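Long-range contacts in type III effector HopU1 (Pseudomonas syringae pv. tomato, PDB 3U0J), which probably transfers ADP-ribose from NAD+ to arginine side chains of target proteins, among them an RNA-binding protein of plant immunity: residues A[218-224]-A[263-269]; A[168-172]-A[207-211]; A[182-186]-A[252-257]; A[191-197]-A[245-250]. One frame throughout, in Å; residues are numbered along the deposited sequence.

Interaction 1 of 4, residues A[218-224]-A[263-269]; sequences IAFQISL and HLFVLSQ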
# COMPACT_ATOMS: atom_id res chain seq x y z
N ILE A 218 -10.73 -2.24 15.36
CA ILE A 218 -9.34 -1.98 15.76
C ILE A 218 -8.79 -0.74 15.06
O ILE A 218 -8.71 -0.69 13.83
CB ILE A 218 -8.45 -3.18 15.44
CG1 ILE A 218 -8.99 -4.41 16.18
CG2 ILE A 218 -7.01 -2.89 15.79
CD1 ILE A 218 -8.37 -5.72 15.71
N ALA A 219 -8.43 0.28 15.83
CA ALA A 219 -7.87 1.49 15.23
C ALA A 219 -6.38 1.59 15.49
O ALA A 219 -5.90 1.26 16.57
CB ALA A 219 -8.57 2.74 15.77
N PHE A 220 -5.65 2.05 14.48
CA PHE A 220 -4.22 2.29 14.63
C PHE A 220 -3.94 3.76 14.45
O PHE A 220 -4.27 4.35 13.43
CB PHE A 220 -3.44 1.50 13.60
CG PHE A 220 -3.40 0.03 13.85
CD1 PHE A 220 -2.43 -0.52 14.64
CD2 PHE A 220 -4.35 -0.81 13.30
CE1 PHE A 220 -2.39 -1.90 14.88
CE2 PHE A 220 -4.31 -2.18 13.53
CZ PHE A 220 -3.32 -2.72 14.32
N GLN A 221 -3.32 4.36 15.46
CA GLN A 221 -2.90 5.74 15.33
C GLN A 221 -1.41 5.72 15.20
O GLN A 221 -0.70 5.45 16.17
CB GLN A 221 -3.31 6.54 16.54
CG GLN A 221 -2.82 7.96 16.48
CD GLN A 221 -3.21 8.72 17.72
OE1 GLN A 221 -4.40 8.80 18.05
NE2 GLN A 221 -2.22 9.26 18.41
N ILE A 222 -0.94 6.00 14.00
CA ILE A 222 0.46 5.82 13.65
C ILE A 222 1.12 7.16 13.41
O ILE A 222 0.59 8.01 12.69
CB ILE A 222 0.55 5.01 12.36
CG1 ILE A 222 -0.38 3.80 12.45
CG2 ILE A 222 1.97 4.61 12.07
CD1 ILE A 222 -0.41 2.97 11.20
N SER A 223 2.27 7.37 14.03
CA SER A 223 3.06 8.54 13.70
C SER A 223 4.28 8.07 12.91
O SER A 223 5.02 7.18 13.34
CB SER A 223 3.44 9.33 14.94
OG SER A 223 4.40 8.62 15.70
N LEU A 224 4.46 8.67 11.74
CA LEU A 224 5.45 8.22 10.79
C LEU A 224 6.60 9.19 10.77
O LEU A 224 6.41 10.42 10.79
CB LEU A 224 4.83 8.16 9.40
CG LEU A 224 3.64 7.21 9.25
CD1 LEU A 224 2.85 7.55 8.00
CD2 LEU A 224 4.11 5.76 9.23
N HIS A 263 -10.80 -0.94 20.04
CA HIS A 263 -9.49 -0.76 20.65
C HIS A 263 -8.61 0.17 19.84
O HIS A 263 -8.74 0.27 18.63
CB HIS A 263 -8.83 -2.11 20.86
CG HIS A 263 -9.70 -3.09 21.57
ND1 HIS A 263 -9.59 -3.33 22.92
CD2 HIS A 263 -10.73 -3.85 21.12
CE1 HIS A 263 -10.50 -4.22 23.27
NE2 HIS A 263 -11.21 -4.55 22.20
N LEU A 264 -7.73 0.86 20.53
CA LEU A 264 -6.87 1.81 19.89
C LEU A 264 -5.45 1.46 20.22
O LEU A 264 -5.08 1.40 21.39
CB LEU A 264 -7.18 3.22 20.39
CG LEU A 264 -6.10 4.27 20.09
CD1 LEU A 264 -6.05 4.58 18.61
CD2 LEU A 264 -6.35 5.52 20.85
N PHE A 265 -4.64 1.22 19.20
CA PHE A 265 -3.20 1.06 19.41
C PHE A 265 -2.45 2.22 18.81
O PHE A 265 -2.66 2.57 17.65
CB PHE A 265 -2.70 -0.26 18.83
CG PHE A 265 -3.45 -1.42 19.33
CD1 PHE A 265 -3.03 -2.08 20.46
CD2 PHE A 265 -4.62 -1.81 18.70
CE1 PHE A 265 -3.76 -3.14 20.96
CE2 PHE A 265 -5.35 -2.87 19.17
CZ PHE A 265 -4.92 -3.54 20.31
N VAL A 266 -1.61 2.84 19.62
CA VAL A 266 -0.80 3.94 19.14
C VAL A 266 0.52 3.38 18.70
O VAL A 266 1.21 2.73 19.47
CB VAL A 266 -0.58 5.01 20.21
CG1 VAL A 266 0.54 5.95 19.76
CG2 VAL A 266 -1.87 5.77 20.47
N LEU A 267 0.84 3.61 17.43
CA LEU A 267 2.05 3.08 16.82
C LEU A 267 3.09 4.16 16.54
O LEU A 267 2.76 5.31 16.31
CB LEU A 267 1.69 2.38 15.52
CG LEU A 267 1.50 0.87 15.61
CD1 LEU A 267 0.59 0.52 16.75
CD2 LEU A 267 0.98 0.33 14.29
N SER A 268 4.36 3.77 16.57
CA SER A 268 5.44 4.69 16.26
C SER A 268 6.43 4.04 15.29
O SER A 268 7.00 2.99 15.58
CB SER A 268 6.15 5.10 17.55
OG SER A 268 6.97 6.21 17.32
N GLN A 269 6.62 4.66 14.13
CA GLN A 269 7.50 4.10 13.11
C GLN A 269 8.97 4.14 13.53
O GLN A 269 9.45 5.12 14.11
CB GLN A 269 7.33 4.85 11.79
CG GLN A 269 8.05 4.19 10.63
CD GLN A 269 7.99 5.03 9.36
OE1 GLN A 269 7.80 6.25 9.41
NE2 GLN A 269 8.14 4.37 8.21

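Interaction 2 of 4, residues A[168-172]-A[207-211]; sequences VYRGI and AQVFE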
# COMPACT_ATOMS: atom_id res chain seq x y z
N VAL A 168 -1.02 9.39 10.86
CA VAL A 168 -1.96 8.81 9.93
C VAL A 168 -2.70 7.75 10.70
O VAL A 168 -2.31 7.44 11.84
CB VAL A 168 -1.26 8.12 8.77
CG1 VAL A 168 -0.53 9.14 7.92
CG2 VAL A 168 -0.30 7.06 9.29
N TYR A 169 -3.74 7.18 10.09
CA TYR A 169 -4.65 6.27 10.76
C TYR A 169 -4.93 5.04 9.90
O TYR A 169 -4.80 5.09 8.68
CB TYR A 169 -5.96 6.97 11.10
CG TYR A 169 -5.79 8.22 11.95
CD1 TYR A 169 -5.78 8.15 13.34
CD2 TYR A 169 -5.64 9.47 11.35
CE1 TYR A 169 -5.62 9.29 14.10
CE2 TYR A 169 -5.48 10.61 12.10
CZ TYR A 169 -5.47 10.52 13.47
OH TYR A 169 -5.31 11.68 14.20
N ARG A 170 -5.32 3.95 10.56
CA ARG A 170 -5.64 2.67 9.94
C ARG A 170 -6.81 2.11 10.69
O ARG A 170 -6.85 2.16 11.91
CB ARG A 170 -4.51 1.67 10.18
CG ARG A 170 -3.54 1.51 9.07
CD ARG A 170 -3.98 0.46 8.09
NE ARG A 170 -3.57 -0.89 8.46
CZ ARG A 170 -3.85 -1.96 7.71
NH1 ARG A 170 -4.52 -1.80 6.55
NH2 ARG A 170 -3.46 -3.17 8.12
N GLY A 171 -7.76 1.53 9.96
CA GLY A 171 -8.86 0.84 10.59
C GLY A 171 -8.82 -0.60 10.16
O GLY A 171 -8.69 -0.89 8.97
N ILE A 172 -8.94 -1.50 11.13
CA ILE A 172 -8.92 -2.93 10.91
C ILE A 172 -10.17 -3.53 11.56
O ILE A 172 -10.67 -2.97 12.54
CB ILE A 172 -7.62 -3.54 11.52
CG1 ILE A 172 -6.45 -3.31 10.59
CG2 ILE A 172 -7.72 -5.03 11.76
CD1 ILE A 172 -6.80 -3.63 9.14
N ALA A 207 -10.58 6.01 8.40
CA ALA A 207 -10.19 4.72 8.94
C ALA A 207 -11.44 3.95 9.37
O ALA A 207 -11.40 2.72 9.57
CB ALA A 207 -9.26 4.90 10.10
N GLN A 208 -12.54 4.68 9.51
CA GLN A 208 -13.83 4.10 9.86
C GLN A 208 -13.83 3.22 11.09
O GLN A 208 -14.36 2.10 11.05
CB GLN A 208 -14.39 3.31 8.69
CG GLN A 208 -14.57 4.10 7.43
CD GLN A 208 -15.34 3.32 6.42
OE1 GLN A 208 -14.77 2.79 5.45
NE2 GLN A 208 -16.66 3.20 6.65
N VAL A 209 -13.27 3.73 12.19
CA VAL A 209 -13.12 2.96 13.41
C VAL A 209 -13.62 3.73 14.60
O VAL A 209 -14.25 3.17 15.49
CB VAL A 209 -11.65 2.72 13.75
CG1 VAL A 209 -11.45 1.28 14.20
CG2 VAL A 209 -10.74 3.10 12.59
N PHE A 210 -13.29 5.02 14.63
CA PHE A 210 -13.41 5.80 15.85
C PHE A 210 -14.83 6.08 16.32
O PHE A 210 -15.13 5.95 17.51
CB PHE A 210 -12.64 7.09 15.73
CG PHE A 210 -11.17 6.90 15.85
CD1 PHE A 210 -10.36 6.94 14.73
CD2 PHE A 210 -10.60 6.67 17.08
CE1 PHE A 210 -9.01 6.75 14.85
CE2 PHE A 210 -9.24 6.50 17.21
CZ PHE A 210 -8.45 6.54 16.10
N GLU A 211 -15.70 6.48 15.42
CA GLU A 211 -17.06 6.75 15.84
C GLU A 211 -17.85 5.45 15.88
O GLU A 211 -17.77 4.63 14.96
CB GLU A 211 -17.74 7.79 14.94
CG GLU A 211 -17.54 7.58 13.44
CD GLU A 211 -16.11 7.91 12.97
OE1 GLU A 211 -15.36 8.60 13.71
OE2 GLU A 211 -15.73 7.47 11.85

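Interaction 3 of 4, residues A[182-186]-A[252-257]; sequences LYHLF and IEHASA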
# COMPACT_ATOMS: atom_id res chain seq x y z
N LEU A 182 -2.27 -8.12 19.69
CA LEU A 182 -1.74 -6.77 19.72
C LEU A 182 -1.45 -6.35 21.15
O LEU A 182 -0.37 -5.80 21.43
CB LEU A 182 -2.69 -5.79 19.05
CG LEU A 182 -2.76 -6.06 17.55
CD1 LEU A 182 -3.85 -5.28 16.87
CD2 LEU A 182 -1.41 -5.75 16.95
N TYR A 183 -2.39 -6.60 22.05
CA TYR A 183 -2.16 -6.27 23.45
C TYR A 183 -0.93 -7.03 23.91
O TYR A 183 -0.08 -6.50 24.61
CB TYR A 183 -3.35 -6.60 24.33
CG TYR A 183 -4.42 -5.52 24.36
CD1 TYR A 183 -4.21 -4.31 25.00
CD2 TYR A 183 -5.65 -5.73 23.77
CE1 TYR A 183 -5.18 -3.34 25.03
CE2 TYR A 183 -6.63 -4.78 23.80
CZ TYR A 183 -6.39 -3.58 24.43
OH TYR A 183 -7.38 -2.63 24.45
N HIS A 184 -0.81 -8.28 23.47
CA HIS A 184 0.38 -9.05 23.80
C HIS A 184 1.68 -8.41 23.30
O HIS A 184 2.66 -8.30 24.03
CB HIS A 184 0.26 -10.47 23.29
CG HIS A 184 1.43 -11.33 23.66
ND1 HIS A 184 1.69 -11.69 24.96
CD2 HIS A 184 2.41 -11.88 22.90
CE1 HIS A 184 2.78 -12.43 24.99
NE2 HIS A 184 3.24 -12.57 23.76
N LEU A 185 1.70 -8.01 22.03
CA LEU A 185 2.88 -7.38 21.46
C LEU A 185 3.25 -6.17 22.29
O LEU A 185 4.42 -5.97 22.65
CB LEU A 185 2.60 -6.96 20.02
CG LEU A 185 3.20 -7.76 18.86
CD1 LEU A 185 3.64 -9.12 19.30
CD2 LEU A 185 2.23 -7.87 17.69
N PHE A 186 2.23 -5.37 22.59
CA PHE A 186 2.37 -4.19 23.43
C PHE A 186 2.98 -4.52 24.80
O PHE A 186 3.99 -3.93 25.22
CB PHE A 186 1.01 -3.54 23.64
CG PHE A 186 1.03 -2.41 24.61
CD1 PHE A 186 0.28 -2.45 25.77
CD2 PHE A 186 1.82 -1.29 24.36
CE1 PHE A 186 0.30 -1.39 26.68
CE2 PHE A 186 1.85 -0.20 25.26
CZ PHE A 186 1.08 -0.25 26.42
N ILE A 252 4.66 -0.30 19.52
CA ILE A 252 3.35 0.09 20.04
C ILE A 252 3.52 0.87 21.33
O ILE A 252 3.82 0.28 22.37
CB ILE A 252 2.46 -1.11 20.29
CG1 ILE A 252 2.44 -1.99 19.03
CG2 ILE A 252 1.07 -0.64 20.67
CD1 ILE A 252 1.84 -3.36 19.22
N GLU A 253 3.36 2.19 21.27
CA GLU A 253 3.51 3.05 22.45
C GLU A 253 2.39 2.87 23.49
O GLU A 253 2.66 2.74 24.68
CB GLU A 253 3.63 4.54 22.06
CG GLU A 253 4.59 4.87 20.91
CD GLU A 253 6.02 5.15 21.35
OE1 GLU A 253 6.82 5.67 20.54
OE2 GLU A 253 6.35 4.84 22.52
N HIS A 254 1.13 2.87 23.04
CA HIS A 254 -0.02 2.78 23.95
C HIS A 254 -1.06 1.84 23.38
O HIS A 254 -1.09 1.61 22.18
CB HIS A 254 -0.65 4.16 24.19
CG HIS A 254 0.35 5.24 24.47
ND1 HIS A 254 0.95 5.39 25.71
CD2 HIS A 254 0.86 6.22 23.68
CE1 HIS A 254 1.79 6.42 25.66
NE2 HIS A 254 1.76 6.94 24.45
N ALA A 255 -1.93 1.30 24.22
CA ALA A 255 -2.97 0.38 23.77
C ALA A 255 -4.11 0.38 24.78
O ALA A 255 -3.89 0.10 25.95
CB ALA A 255 -2.40 -1.02 23.64
N SER A 256 -5.27 0.78 24.34
CA SER A 256 -6.38 0.99 25.21
C SER A 256 -7.72 0.77 24.57
O SER A 256 -7.84 0.68 23.40
CB SER A 256 -6.29 2.41 25.73
OG SER A 256 -6.11 3.32 24.69
N ALA A 257 -8.75 0.68 25.36
CA ALA A 257 -10.08 0.49 24.85
C ALA A 257 -10.72 1.79 24.50
O ALA A 257 -10.27 2.81 24.88
CB ALA A 257 -10.88 -0.21 25.83
O HOH W 1 5.27 -1.98 23.61

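Interaction 4 of 4, residues A[191-197]-A[245-250]; sequences RYVEPAF and PMMSEF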
# COMPACT_ATOMS: atom_id res chain seq x y z
N ARG A 191 7.81 -5.61 18.39
CA ARG A 191 7.46 -4.72 17.30
C ARG A 191 6.30 -5.22 16.45
O ARG A 191 6.15 -6.41 16.19
CB ARG A 191 8.68 -4.47 16.41
CG ARG A 191 9.77 -3.69 17.12
CD ARG A 191 11.08 -3.74 16.38
NE ARG A 191 12.04 -2.85 17.02
CZ ARG A 191 13.17 -2.44 16.45
NH1 ARG A 191 13.49 -2.83 15.22
NH2 ARG A 191 13.98 -1.62 17.12
N TYR A 192 5.45 -4.29 16.03
CA TYR A 192 4.49 -4.60 15.00
C TYR A 192 5.20 -4.45 13.67
O TYR A 192 5.70 -3.37 13.34
CB TYR A 192 3.31 -3.65 15.08
CG TYR A 192 2.23 -3.96 14.08
CD1 TYR A 192 2.10 -3.21 12.92
CD2 TYR A 192 1.33 -5.00 14.28
CE1 TYR A 192 1.11 -3.47 11.99
CE2 TYR A 192 0.33 -5.26 13.36
CZ TYR A 192 0.23 -4.49 12.21
OH TYR A 192 -0.74 -4.75 11.27
N VAL A 193 5.24 -5.53 12.91
CA VAL A 193 5.93 -5.54 11.63
C VAL A 193 4.99 -5.95 10.51
O VAL A 193 4.33 -7.00 10.58
CB VAL A 193 7.12 -6.51 11.66
CG1 VAL A 193 7.77 -6.62 10.28
CG2 VAL A 193 8.13 -6.06 12.71
N GLU A 194 4.92 -5.11 9.48
CA GLU A 194 4.07 -5.40 8.31
C GLU A 194 4.90 -5.70 7.05
O GLU A 194 5.52 -4.79 6.48
CB GLU A 194 3.10 -4.25 8.06
CG GLU A 194 2.39 -4.38 6.72
CD GLU A 194 1.57 -5.65 6.64
OE1 GLU A 194 1.98 -6.59 5.94
OE2 GLU A 194 0.52 -5.70 7.32
N PRO A 195 4.94 -6.97 6.63
CA PRO A 195 5.77 -7.34 5.47
C PRO A 195 5.25 -6.75 4.17
O PRO A 195 6.03 -6.55 3.24
CB PRO A 195 5.67 -8.87 5.43
CG PRO A 195 5.31 -9.25 6.87
CD PRO A 195 4.46 -8.13 7.39
N ALA A 196 3.96 -6.48 4.09
CA ALA A 196 3.40 -5.93 2.86
C ALA A 196 3.46 -4.41 2.86
O ALA A 196 4.05 -3.81 3.75
CB ALA A 196 1.99 -6.43 2.65
N PHE A 197 2.85 -3.78 1.86
CA PHE A 197 2.81 -2.33 1.74
C PHE A 197 1.69 -1.78 2.62
O PHE A 197 0.53 -1.90 2.24
CB PHE A 197 2.49 -1.94 0.29
CG PHE A 197 3.54 -2.34 -0.68
CD1 PHE A 197 4.64 -1.53 -0.90
CD2 PHE A 197 3.46 -3.52 -1.37
CE1 PHE A 197 5.64 -1.90 -1.77
CE2 PHE A 197 4.45 -3.91 -2.24
CZ PHE A 197 5.54 -3.09 -2.45
N PRO A 245 6.78 1.53 2.60
CA PRO A 245 7.54 0.48 1.91
C PRO A 245 7.40 -0.87 2.60
O PRO A 245 7.11 -0.89 3.79
CB PRO A 245 9.00 0.96 2.05
CG PRO A 245 8.92 2.40 2.41
CD PRO A 245 7.66 2.56 3.19
N MET A 246 7.62 -1.97 1.88
CA MET A 246 7.66 -3.31 2.47
C MET A 246 8.43 -3.33 3.81
O MET A 246 9.37 -2.56 4.00
CB MET A 246 8.34 -4.30 1.51
CG MET A 246 7.62 -4.58 0.21
SD MET A 246 8.67 -5.55 -0.89
CE MET A 246 10.30 -5.04 -0.36
N MET A 247 8.03 -4.22 4.72
CA MET A 247 8.75 -4.43 5.97
C MET A 247 8.86 -3.20 6.86
O MET A 247 9.91 -2.94 7.47
CB MET A 247 10.15 -5.00 5.73
CG MET A 247 10.16 -6.52 5.58
SD MET A 247 9.45 -7.40 6.98
CE MET A 247 8.86 -8.86 6.17
N SER A 248 7.77 -2.44 6.95
CA SER A 248 7.70 -1.34 7.90
C SER A 248 7.55 -1.88 9.31
O SER A 248 6.87 -2.89 9.55
CB SER A 248 6.53 -0.43 7.57
OG SER A 248 5.32 -1.12 7.78
N GLU A 249 8.17 -1.19 10.25
CA GLU A 249 8.33 -1.70 11.60
C GLU A 249 7.86 -0.66 12.61
O GLU A 249 8.21 0.52 12.48
CB GLU A 249 9.81 -1.99 11.81
CG GLU A 249 10.11 -3.21 12.64
CD GLU A 249 11.39 -3.93 12.22
OE1 GLU A 249 11.80 -3.82 11.04
OE2 GLU A 249 11.96 -4.62 13.09
N PHE A 250 7.07 -1.08 13.61
CA PHE A 250 6.52 -0.13 14.61
C PHE A 250 6.63 -0.57 16.07
O PHE A 250 6.53 -1.75 16.40
CB PHE A 250 5.06 0.21 14.32
CG PHE A 250 4.81 0.63 12.90
CD1 PHE A 250 4.84 1.97 12.55
CD2 PHE A 250 4.58 -0.32 11.91
CE1 PHE A 250 4.63 2.36 11.24
CE2 PHE A 250 4.37 0.07 10.60
CZ PHE A 250 4.40 1.42 10.27
O HOH W 2 4.53 -1.40 4.85

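Interaction 1 of 4, residues A[218-224]-A[263-269]
F220 and L267 meet diagonally across two neighbouring parallel strands, 218-224 and 263-269. L267 can be followed outward from the backbone. L267 CB lies alongside I222, 4.0 Å from I222 CG1, and CG packs on F250 of the next strand. CD1 then reaches the rim of the F220 ring, in the ring plane, while CD2 comes within 3.5 Å of F220 CD1 from an oblique direction. A branched leucine suits this place, because one side chain fills the corner between an isoleucine beside it and a phenylalanine two residues back, on the same face. F220 holds its CG anti to its own carbonyl carbon (chi1 -72°), which brings the ring end nearer the partner strand. There it also lies obliquely to the F265 ring, with centroids 5.9 Å apart. I218 CG2 meets the edge of F265 at CE2, 3.8 Å away.

A219 bonds to H263 and F265, Q221 to F265 and L267, and S223 to L267 and Q269, each giving its N-H to the first partner and its C=O to the second. A219 N to H263 O is 2.8 Å.

On the reverse face Q221 is extended beside V266, a mixed pairing that suits a partly exposed surface. Q269 OE1 accepts from the backbone of R226, just beyond the first strand. The chemistry implies a two-faced pair joined by six backbone bonds: I218, F220, I222, F265 and L267 are buried, whereas Q221, S223, L264, V266 and S268 are partly exposed and A219 is covered by V209 and F210.

Interaction 2 of 4, residues A[168-172]-A[207-211]
Y169 turns its CG anti to its own carbonyl carbon (chi1 -56°), and F210 does the same (chi1 -75°), which carries the two rings toward each other from strand 167-172 and the loop 207-211. Their planes stand nearly at a right angle, and the approach is oblique, with Y169 CD1 3.8 Å from F210 CE1. Nearer the backbone, Y169 CB rests 4.0 Å from A207 CB, alanine being small enough to let the loop lie close to the strand. A207 CB is also 3.8 Å from R170 C. This strand opens the mixed sheet of the ADP-ribosyltransferase fold, and R170 is consistent with the first-strand arginine of the R-S-E class of these enzymes. R170 itself points its CB away from the loop, toward the side where F220 and M198 lie. Glycine suits position 171 because a CB there would point at the loop, into the space held by A207 O and V209 CG2. Instead G171 CA donates a C-H contact to A207 O at 3.3 Å, and V209 CG2 is 3.6 Å from G171 CA. No hydrogen bond links the two segments; the loop is held by partners beyond them, V209 O by K262 NZ and the F210 ring by a cation-pi contact with K204.

Interaction 3 of 4, residues A[182-186]-A[252-257]
F186 lies with one ring face toward A255 and its edge toward the carbonyls of I252 and E253. CG stands anti to the backbone N (chi1 174°), which swings the ring from the flank of the helix over to the strand. A255 CB sits above the face, 4.0 Å from the ring centroid in a CH-pi contact. Alanine suits this place because its small methyl lets the ring come close over it and offers C-H groups to the ring face. At the edge, I252 O lies in the ring plane, facing CD2, and E253 O is near the plane beside CE2, so the positive rim of the phenylalanine is turned to two carbonyl oxygens. I252 crosses F186 obliquely, with I252 CG2 3.8 Å from F186 CD2, while I252 CD1 reaches L185 CB at 3.8 Å.

One turn earlier Y183 presents its ring edge to A255 O, and its CE1 touches A255 CB at 3.9 Å. Its hydroxyl is hydrogen-bonded to H263 ND1. A water donates to F186 O (2.8 Å) and to I252 O (3.0 Å), bridging two backbone carbonyls.

E253 and H254 form a classic beta bulge opposite V266. Helix 176-188 crosses one face of the mixed sheet, with segments 138° apart in direction: L182 continues the contact onto F265, I218 and F220 of the neighbouring strands, and Y183 packs edge-to-face on F265.

Interaction 4 of 4, residues A[191-197]-A[245-250]
Y192 and F250 exchange backbone hydrogen bonds as an antiparallel hydrogen-bonded pair, F250 N to Y192 O measuring 2.7 Å. Two residues on, E194 N gives its hydrogen to S248 O at 3.0 Å; the return bond from S248 N to E194 O is weak. A water lies within hydrogen-bonding distance of A196 O, P245 O and S248 OG, though it cannot serve every acceptor in reach at once.

Of the charged contacts, R191 NH1 meets E249 OE2 at 3.2 Å in a salt bridge. The oxygen lies in the guanidinium plane, yet the nitrogen comes to it from above the carboxylate plane. R191, extended from CG to NE, is long enough to span this edge, and the other oxygen of E249 bridges to R133. E194 is bent, so that OE1 accepts from A196 N by its anti lone pair while OE2 goes to R125.

Apolar contacts occur on both faces. V193 CG2 lies alongside E249 CG (3.5 Å), and V193 CG1 touches M247 SD. On the other face F250 CD2 is 3.9 Å from Y192 CD1, at the edge of the tyrosine ring. M246 CG sits over one face of F197, its sulfur oblique to that ring in a Met-aromatic contact.

The pair forms the outer edge of the mixed sheet. Segment 191-197 leads on to strand 199-201, and 245-250 follows strand 241-243, which pairs with it in a second sheet, the two-sheet layout typical of the ADP-ribosyltransferase fold.

From the N terminus, strand 167-172 opens first, and interaction 2 closes its loop at 207-211. Before that closure helix 176-188 and strand 192-194 have begun interactions 3 and 4, so interaction 2 crosses both. Strand 218-224 then opens interaction 1, after interaction 2 is complete. Strand 248-257 closes interaction 4 at its start and interaction 3 further along, which places interaction 4 within the span of interaction 3. Strand 263-269 closes interaction 1 last, crossing interactions 3 and 4. Interactions 1 and 4 pair strands of the mixed sheet, interaction 3 lays the helix on it, and interaction 2 secures a loop against the strand at its far edge.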